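Local coordinates for vanadium-dependent haloperoxidase (Zobellia galactanivorans, PDB 4CIT), which probably oxidises iodide with hydrogen peroxide at a vanadate cofactor, as a bacterial vanadium-dependent iodoperoxidase of the PAP2 superfamily, at residues M117-S120 against K121-I124; F125-D128 against R129-L133; G289-W292 against M293-K297; P340-V343 against I344-I348. All coordinates share one frame; numbering follows the deposited sequence. Where two conformers were deposited one is given.

Interaction 1: M117-S120 against K121-I124; sequences MELS and KRLI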
# COMPACT_ATOMS: atom_id res chain seq x y z
N MET A 117 -7.07 2.18 -15.84
CA MET A 117 -5.87 2.13 -16.64
C MET A 117 -5.35 3.50 -16.97
O MET A 117 -4.16 3.74 -16.96
CB MET A 117 -6.08 1.31 -17.92
CG MET A 117 -6.38 -0.12 -17.67
SD MET A 117 -6.42 -1.27 -19.13
CE MET A 117 -7.85 -0.58 -19.97
N GLU A 118 -6.26 4.42 -17.33
CA GLU A 118 -5.79 5.74 -17.71
C GLU A 118 -5.10 6.47 -16.54
O GLU A 118 -4.02 7.02 -16.68
CB GLU A 118 -7.04 6.63 -18.11
CG GLU A 118 -6.79 8.12 -18.25
CD GLU A 118 -5.78 8.53 -19.29
OE1 GLU A 118 -5.41 7.75 -20.16
OE2 GLU A 118 -5.19 9.64 -19.13
N LEU A 119 -5.68 6.40 -15.32
CA LEU A 119 -5.03 7.05 -14.17
C LEU A 119 -3.76 6.33 -13.76
O LEU A 119 -2.78 6.99 -13.41
CB LEU A 119 -5.97 7.19 -12.99
CG LEU A 119 -7.07 8.15 -13.35
CD1 LEU A 119 -7.95 8.24 -12.19
CD2 LEU A 119 -6.59 9.55 -13.63
N SER A 120 -3.78 5.01 -13.82
CA SER A 120 -2.58 4.24 -13.54
C SER A 120 -1.40 4.70 -14.48
O SER A 120 -0.31 4.94 -14.03
CB SER A 120 -2.80 2.80 -13.69
OG SER A 120 -3.65 2.30 -12.69
N LYS A 121 -1.69 4.85 -15.77
CA LYS A 121 -0.76 5.34 -16.78
C LYS A 121 -0.24 6.69 -16.39
O LYS A 121 0.97 6.91 -16.49
CB LYS A 121 -1.42 5.40 -18.13
CG LYS A 121 -0.57 5.76 -19.33
CD LYS A 121 -1.45 6.40 -20.40
CE LYS A 121 -1.73 7.86 -20.03
NZ LYS A 121 -2.74 8.45 -20.97
N ARG A 122 -1.10 7.61 -15.98
CA ARG A 122 -0.63 8.92 -15.57
C ARG A 122 0.31 8.91 -14.37
O ARG A 122 1.16 9.81 -14.29
CB ARG A 122 -1.78 9.84 -15.27
CG ARG A 122 -2.68 10.13 -16.41
CD ARG A 122 -3.64 11.23 -16.05
NE ARG A 122 -4.81 11.19 -16.90
CZ ARG A 122 -5.79 12.08 -16.81
NH1 ARG A 122 -5.71 13.09 -15.91
NH2 ARG A 122 -6.84 11.99 -17.61
N LEU A 123 0.17 7.93 -13.51
CA LEU A 123 0.88 7.91 -12.20
C LEU A 123 2.23 7.17 -12.24
O LEU A 123 3.00 7.26 -11.31
CB LEU A 123 -0.03 7.26 -11.18
CG LEU A 123 -1.15 8.11 -10.71
CD1 LEU A 123 -2.28 7.24 -10.06
CD2 LEU A 123 -0.59 9.10 -9.74
N ILE A 124 2.52 6.50 -13.33
CA ILE A 124 3.85 5.90 -13.52
C ILE A 124 4.67 6.61 -14.59
O ILE A 124 4.18 7.44 -15.26
CB ILE A 124 3.84 4.36 -13.66
CG1 ILE A 124 2.88 3.78 -14.66
CG2 ILE A 124 3.50 3.72 -12.34
CD1 ILE A 124 3.12 4.21 -16.05

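Interaction 2: F125-D128 against R129-L133; sequences FSED and RMESL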
# COMPACT_ATOMS: atom_id res chain seq x y z
N PHE A 125 5.96 6.27 -14.71
CA PHE A 125 6.85 6.91 -15.70
C PHE A 125 6.84 6.21 -17.03
O PHE A 125 6.68 6.89 -18.02
CB PHE A 125 8.31 7.07 -15.18
CG PHE A 125 8.48 8.27 -14.28
CD1 PHE A 125 8.47 9.58 -14.83
CD2 PHE A 125 8.65 8.13 -12.89
CE1 PHE A 125 8.62 10.70 -13.98
CE2 PHE A 125 8.77 9.26 -12.06
CZ PHE A 125 8.77 10.54 -12.61
N SER A 126 6.90 4.91 -17.06
CA SER A 126 6.96 4.10 -18.30
C SER A 126 5.50 3.85 -18.80
O SER A 126 4.99 2.76 -18.73
CB SER A 126 7.69 2.80 -18.04
OG SER A 126 9.03 3.04 -17.58
N GLU A 127 4.88 4.91 -19.31
CA GLU A 127 3.48 4.93 -19.75
C GLU A 127 3.20 3.94 -20.87
O GLU A 127 2.16 3.29 -20.90
CB GLU A 127 3.11 6.36 -20.22
CG GLU A 127 3.13 7.39 -19.10
CD GLU A 127 2.26 8.61 -19.37
OE1 GLU A 127 1.67 8.67 -20.45
OE2 GLU A 127 2.13 9.51 -18.48
N ASP A 128 4.20 3.72 -21.71
CA ASP A 128 4.10 2.77 -22.80
C ASP A 128 3.78 1.35 -22.36
O ASP A 128 3.15 0.56 -23.10
CB ASP A 128 5.33 2.84 -23.71
CG ASP A 128 6.58 2.32 -23.06
OD1 ASP A 128 6.80 2.49 -21.84
OD2 ASP A 128 7.42 1.82 -23.83
N ARG A 129 4.21 1.01 -21.15
CA ARG A 129 3.94 -0.29 -20.59
C ARG A 129 2.53 -0.46 -20.09
O ARG A 129 2.08 -1.56 -20.02
CB ARG A 129 4.94 -0.67 -19.49
CG ARG A 129 6.38 -0.60 -20.03
CD ARG A 129 7.39 -0.98 -18.94
NE ARG A 129 8.76 -1.04 -19.48
CZ ARG A 129 9.70 -1.91 -19.06
NH1 ARG A 129 9.49 -2.76 -18.05
NH2 ARG A 129 10.87 -1.92 -19.67
N MET A 130 1.87 0.61 -19.67
CA MET A 130 0.38 0.53 -19.45
C MET A 130 -0.35 0.58 -20.77
O MET A 130 -1.34 -0.11 -20.94
CB MET A 130 -0.16 1.62 -18.57
CG MET A 130 0.09 1.54 -17.08
SD MET A 130 -0.62 0.15 -16.20
CE MET A 130 -2.28 0.13 -16.91
N GLU A 131 0.11 1.43 -21.68
CA GLU A 131 -0.58 1.56 -22.95
C GLU A 131 -0.62 0.22 -23.69
O GLU A 131 -1.57 -0.04 -24.40
CB GLU A 131 0.07 2.64 -23.81
CG GLU A 131 -0.17 4.03 -23.27
CD GLU A 131 0.76 5.08 -23.90
OE1 GLU A 131 1.78 4.74 -24.58
OE2 GLU A 131 0.48 6.23 -23.70
N SER A 132 0.41 -0.63 -23.57
CA SER A 132 0.40 -1.92 -24.23
C SER A 132 -0.70 -2.82 -23.70
O SER A 132 -1.39 -3.51 -24.49
CB SER A 132 1.78 -2.68 -24.22
OG SER A 132 2.13 -2.76 -22.85
N LEU A 133 -0.92 -2.81 -22.39
CA LEU A 133 -1.93 -3.65 -21.79
C LEU A 133 -3.31 -3.11 -22.25
O LEU A 133 -4.17 -3.87 -22.71
CB LEU A 133 -1.92 -3.53 -20.27
CG LEU A 133 -3.13 -4.18 -19.55
CD1 LEU A 133 -3.10 -5.66 -19.76
CD2 LEU A 133 -3.15 -3.84 -18.06
O HOH W 1 9.32 1.49 -21.25

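Interaction 3: G289-W292 against M293-K297; sequences GAHW and MGIAK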
# COMPACT_ATOMS: atom_id res chain seq x y z
N GLY A 289 2.83 -2.03 0.49
CA GLY A 289 1.47 -1.71 -0.01
C GLY A 289 1.01 -2.62 -1.14
O GLY A 289 -0.14 -3.09 -1.18
N ALA A 290 1.94 -2.89 -2.05
CA ALA A 290 1.70 -3.83 -3.16
C ALA A 290 1.44 -5.23 -2.68
O ALA A 290 0.56 -5.94 -3.20
CB ALA A 290 2.85 -3.81 -4.19
N HIS A 291 2.16 -5.67 -1.62
CA HIS A 291 1.95 -6.99 -1.12
C HIS A 291 0.52 -7.12 -0.56
O HIS A 291 -0.17 -8.14 -0.84
CB HIS A 291 2.98 -7.25 -0.06
CG HIS A 291 3.04 -8.66 0.44
ND1 HIS A 291 4.19 -9.18 1.01
CD2 HIS A 291 2.14 -9.67 0.45
CE1 HIS A 291 4.01 -10.46 1.28
NE2 HIS A 291 2.74 -10.76 1.06
N TRP A 292 0.06 -6.10 0.15
CA TRP A 292 -1.30 -6.13 0.70
C TRP A 292 -2.38 -6.00 -0.37
O TRP A 292 -3.43 -6.55 -0.21
CB TRP A 292 -1.47 -5.14 1.86
CG TRP A 292 -0.87 -5.71 3.12
CD1 TRP A 292 0.41 -5.49 3.60
CD2 TRP A 292 -1.47 -6.64 4.01
NE1 TRP A 292 0.62 -6.22 4.76
CE2 TRP A 292 -0.53 -6.96 5.00
CE3 TRP A 292 -2.71 -7.26 4.04
CZ2 TRP A 292 -0.82 -7.83 6.05
CZ3 TRP A 292 -3.03 -8.09 5.10
CH2 TRP A 292 -2.06 -8.39 6.08
N MET A 293 -2.09 -5.30 -1.45
CA MET A 293 -2.93 -5.30 -2.61
C MET A 293 -3.05 -6.70 -3.18
O MET A 293 -4.13 -7.14 -3.58
CB MET A 293 -2.53 -4.27 -3.68
CG MET A 293 -2.70 -2.87 -3.24
SD MET A 293 -4.42 -2.34 -2.94
CE MET A 293 -5.03 -2.56 -4.56
N GLY A 294 -1.96 -7.45 -3.18
CA GLY A 294 -1.95 -8.77 -3.58
C GLY A 294 -2.79 -9.70 -2.68
O GLY A 294 -3.53 -10.59 -3.20
N ILE A 295 -2.72 -9.49 -1.36
CA ILE A 295 -3.56 -10.24 -0.42
C ILE A 295 -5.03 -9.88 -0.59
O ILE A 295 -5.86 -10.82 -0.55
CB ILE A 295 -3.09 -10.00 1.04
CG1 ILE A 295 -1.66 -10.54 1.16
CG2 ILE A 295 -4.05 -10.55 2.08
CD1 ILE A 295 -0.99 -10.26 2.44
N ALA A 296 -5.31 -8.61 -0.89
CA ALA A 296 -6.70 -8.25 -1.17
C ALA A 296 -7.25 -8.99 -2.39
O ALA A 296 -8.38 -9.45 -2.39
CB ALA A 296 -6.82 -6.80 -1.38
N LYS A 297 -6.43 -9.12 -3.40
CA LYS A 297 -6.79 -9.88 -4.59
C LYS A 297 -7.06 -11.36 -4.31
O LYS A 297 -8.07 -11.95 -4.77
CB LYS A 297 -5.67 -9.72 -5.63
CG LYS A 297 -5.89 -10.64 -6.86
CD LYS A 297 -4.83 -10.56 -8.00
CE LYS A 297 -3.36 -10.75 -7.55
NZ LYS A 297 -2.37 -10.65 -8.70

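Interaction 4: P340-V343 against I344-I348; sequences PETV and INQHI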
# COMPACT_ATOMS: atom_id res chain seq x y z
N PRO A 340 19.00 0.44 14.11
CA PRO A 340 19.74 -0.43 14.97
C PRO A 340 21.20 -0.72 14.53
O PRO A 340 22.11 -0.66 15.41
CB PRO A 340 18.91 -1.72 14.96
CG PRO A 340 17.55 -1.31 14.70
CD PRO A 340 17.70 -0.15 13.72
N GLU A 341 21.44 -0.96 13.23
CA GLU A 341 22.82 -1.27 12.82
C GLU A 341 23.80 -0.15 13.13
O GLU A 341 24.97 -0.43 13.45
CB GLU A 341 22.92 -1.66 11.34
CG GLU A 341 22.67 -0.57 10.34
CD GLU A 341 23.07 -1.08 8.94
OE1 GLU A 341 24.28 -1.24 8.60
OE2 GLU A 341 22.18 -1.48 8.20
N THR A 342 23.38 1.09 12.95
CA THR A 342 24.22 2.28 13.20
C THR A 342 24.70 2.31 14.67
O THR A 342 25.91 2.43 14.93
CB THR A 342 23.44 3.53 12.89
OG1 THR A 342 22.79 3.36 11.58
CG2 THR A 342 24.37 4.73 12.88
N VAL A 343 23.80 2.08 15.62
CA VAL A 343 24.14 2.15 17.02
C VAL A 343 24.95 0.93 17.40
O VAL A 343 25.97 1.03 18.11
CB VAL A 343 22.89 2.23 17.96
CG1 VAL A 343 23.34 2.56 19.35
CG2 VAL A 343 21.92 3.33 17.44
N ILE A 344 24.57 -0.19 16.85
CA ILE A 344 25.31 -1.43 17.18
C ILE A 344 26.75 -1.33 16.62
O ILE A 344 27.71 -1.68 17.36
CB ILE A 344 24.58 -2.71 16.69
CG1 ILE A 344 23.28 -2.96 17.54
CG2 ILE A 344 25.55 -3.88 16.70
CD1 ILE A 344 22.33 -3.82 16.77
N ASN A 345 26.93 -0.95 15.36
CA ASN A 345 28.28 -0.92 14.79
C ASN A 345 29.16 0.19 15.41
O ASN A 345 30.38 -0.04 15.58
CB ASN A 345 28.28 -0.76 13.29
CG ASN A 345 27.74 -2.00 12.59
OD1 ASN A 345 27.92 -3.18 13.06
ND2 ASN A 345 27.20 -1.80 11.49
N GLN A 346 28.57 1.31 15.83
CA GLN A 346 29.33 2.38 16.45
C GLN A 346 29.66 2.19 17.93
O GLN A 346 30.67 2.75 18.43
CB GLN A 346 28.69 3.77 16.17
CG GLN A 346 28.88 4.20 14.74
CD GLN A 346 27.94 5.30 14.16
OE1 GLN A 346 27.57 6.17 14.82
NE2 GLN A 346 27.57 5.18 12.92
N HIS A 347 28.85 1.41 18.65
CA HIS A 347 29.02 1.31 20.10
C HIS A 347 29.11 -0.05 20.66
O HIS A 347 29.51 -0.15 21.82
CB HIS A 347 27.91 2.10 20.81
CG HIS A 347 27.84 3.51 20.39
ND1 HIS A 347 28.75 4.46 20.84
CD2 HIS A 347 27.03 4.16 19.52
CE1 HIS A 347 28.52 5.62 20.25
NE2 HIS A 347 27.47 5.47 19.46
N ILE A 348 28.71 -1.10 19.95
CA ILE A 348 28.65 -2.42 20.51
C ILE A 348 29.57 -3.42 19.85
O ILE A 348 30.30 -4.15 20.54
CB ILE A 348 27.21 -2.98 20.46
CG1 ILE A 348 26.24 -1.99 21.12
CG2 ILE A 348 27.16 -4.40 20.99
CD1 ILE A 348 26.41 -1.72 22.56

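Interaction 1: M117-S120 against K121-I124
Lys121 N and Arg122 N each bond four residues back, to Met117 O at 3.0 Å and to Glu118 O, in ordinary alpha-helical fashion, whereas the next turn, at the C-terminal end of helix 108-123, is looser. There Leu123 N bonds Ser120 O from well above the carbonyl plane and reaches Leu119 O only weakly, and Ile124 N makes a weak bond to Ser120 O.

The side-chain contact centres on the Glu118 carboxylate. Glu118 CG lies anti to the backbone N (chi1 167°), and a bend at chi2 folds the carboxylate toward the following turn. Lys121 NZ meets OE1 of Glu118 on its syn side at 2.9 Å, with a weaker second approach to OE2. Arg122, extended from CG to NE, gives NE to Glu118 OE2 at 2.7 Å; this bond is fairly straight and uses the anti side of the oxygen. The carboxylate and guanidinium planes are 73° apart, too far for a flat, two-pronged pair, and NH2 of Arg122 adds only a weak bond to OE2. Leu119 CD2 lies over one guanidinium face near its rim, 4.1 Å from Arg122 CZ. Ser120 OG turns back to His116 O, which suits a small hydroxyl on a buried face.

Arg122 NH2 also forms a salt bridge with Asp161 of helix 146-167, which probably helps fix the rotation of the guanidinium group. Glu118, Lys121 and Arg122 form a salt-bridge network in which one carboxylate faces two cations; Asp161 supplies the second negative charge, so the set of four is probably near neutral.

Interaction 2: F125-D128 against R129-L133
Arg129 N bonds Ser126 O at 3.1 Å, where the chain leaves an inverse gamma turn centred on Ser126 and enters helix 128-144. Regular helical bonding follows: Glu131 N meets Glu127 O at 2.9 Å, and Ser132 N meets Asp128 O.

Among the side chains, Asp128 and Arg129 run side by side and point the same way. Asp128 CG sits between the backbone N and the carbonyl carbon (chi1 69°), which brings OD1 of Asp128 to 3.6 Å from Arg129 CG. Their charged groups are not in direct contact; one water joins them, donating to Asp128 OD1 at 2.8 Å and accepting from Arg129 NE at 3.1 Å. The extended Arg129 chain brings its CD to 3.9 Å from Ser126 CB. Ser126 OG itself is bonded to Asp55, and Arg129 packs on Ile51 and His54, which ties the turn to helix 38-55. One turn apart, Glu127 OE1 and Glu131 OE2 come within 4.2 Å of each other, and Lys121 of the preceding helix touches both side chains.

Acids suit this first turn, where the amino end of the helix dipole is positive. That field and Lys121, though its NZ is engaged by Glu118, would be expected to soften the repulsion between the two glutamates, while water mediates the Asp128-Arg129 pair.

Interaction 3: G289-W292 against M293-K297
Ile295 reaches back one turn to His291 and Trp292. Its N bonds His291 O in the regular pattern of helix 288-302. Ile295 CB lies 3.7 Å from Trp292 O, and there the chain forks. CG2, anti to the backbone N, passes 4.0 Å from Trp292 CZ3, while CG1 takes the other branch, close to His291 O and 4.0 Å from His291 CD2. The tip, CD1, sits between the two aromatic side chains. Ile295 CD1 is 3.8 Å from His291 CD2. On its other contact Ile295 CD1 rests over one face of the Trp292 six-membered ring, 3.8 Å from Trp292 CE3 and only 11° off the ring normal, a clear CH-pi contact. Trp292 and Ile295 run side by side, and the branched aliphatic chain lets two methyls meet the indole at once.

The polar ends of the rings are held elsewhere: Trp292 NE1 bonds Ser372 of helix 367-383, and His291 NE2 bonds Asp391. His291 also stacks on Trp266. Met293 CG, anti to the carbonyl carbon, lies 3.3 Å from Gly289 O; bends at chi2 and chi3 then lead the end of the chain away, and the side chain packs on Phe66 and Met321.

Vanadate lies about 10 Å from Gly289. The i/i+3 and i/i+4 contacts put Ile295 against both aromatics on a buried helix of a mainly helical fold, packed against helices 307-335 and 367-383 and strand 389-391.

Interaction 4: P340-V343 against I344-I348
Thr342 holds CG2 anti to its own nitrogen, and Gln346 starts with CG anti to its carbonyl carbon (chi1 -72°) before extending; the two side chains therefore run side by side, one helical turn apart. The threonine methyl, Thr342 CG2, lies 3.2 Å from Gln346 NE2, a close packing contact, while that nitrogen makes a weak hydrogen bond to Gln192 in a neighbouring loop.

One residue on, Val343 CG1 touches His347 CD2 at 4.0 Å, and Val343 O lies near the plane of the imidazole at its edge. Ile344 turns its CD1 back over the first turn, 3.4 Å from Pro340 O and 4.4 Å from Pro340 CB. In the backbone, Ile344 N bonds Pro340 O at 2.9 Å and Asn345 N bonds Glu341 O at 2.8 Å. Proline suits the first turn, where its missing N-H costs no helical bond; it directly follows Arg339 of the vanadate pocket.

Pro340, Val343 and Ile344 give the helix an apolar face against helix 235-253, where they meet Val243 and Leu240, while the buried carboxylate of Glu341 is satisfied through OE2 by Thr358, and Gln346 and His347 occupy the exposed end.

In the fold
Interactions 1 and 2 touch: one lies at the end of helix 108-123, the other at the start of helix 128-144, and Lys121 packs on Met130 and Glu131 between them. Interaction 1 is partly buried and relies on direct salt bridges; interaction 2 is at the surface and has a water between its opposite charges. Interaction 3, about 18 Å from interaction 1 between centres, is the buried one, built from aromatic and aliphatic groups along helix 288-302. Interaction 4 lies on the opposite side of the chain's centre from interaction 1, about 42 Å away between centres; in helix 340-347 it combines buried apolar groups and a buried carboxylate with exposed polar residues near its end.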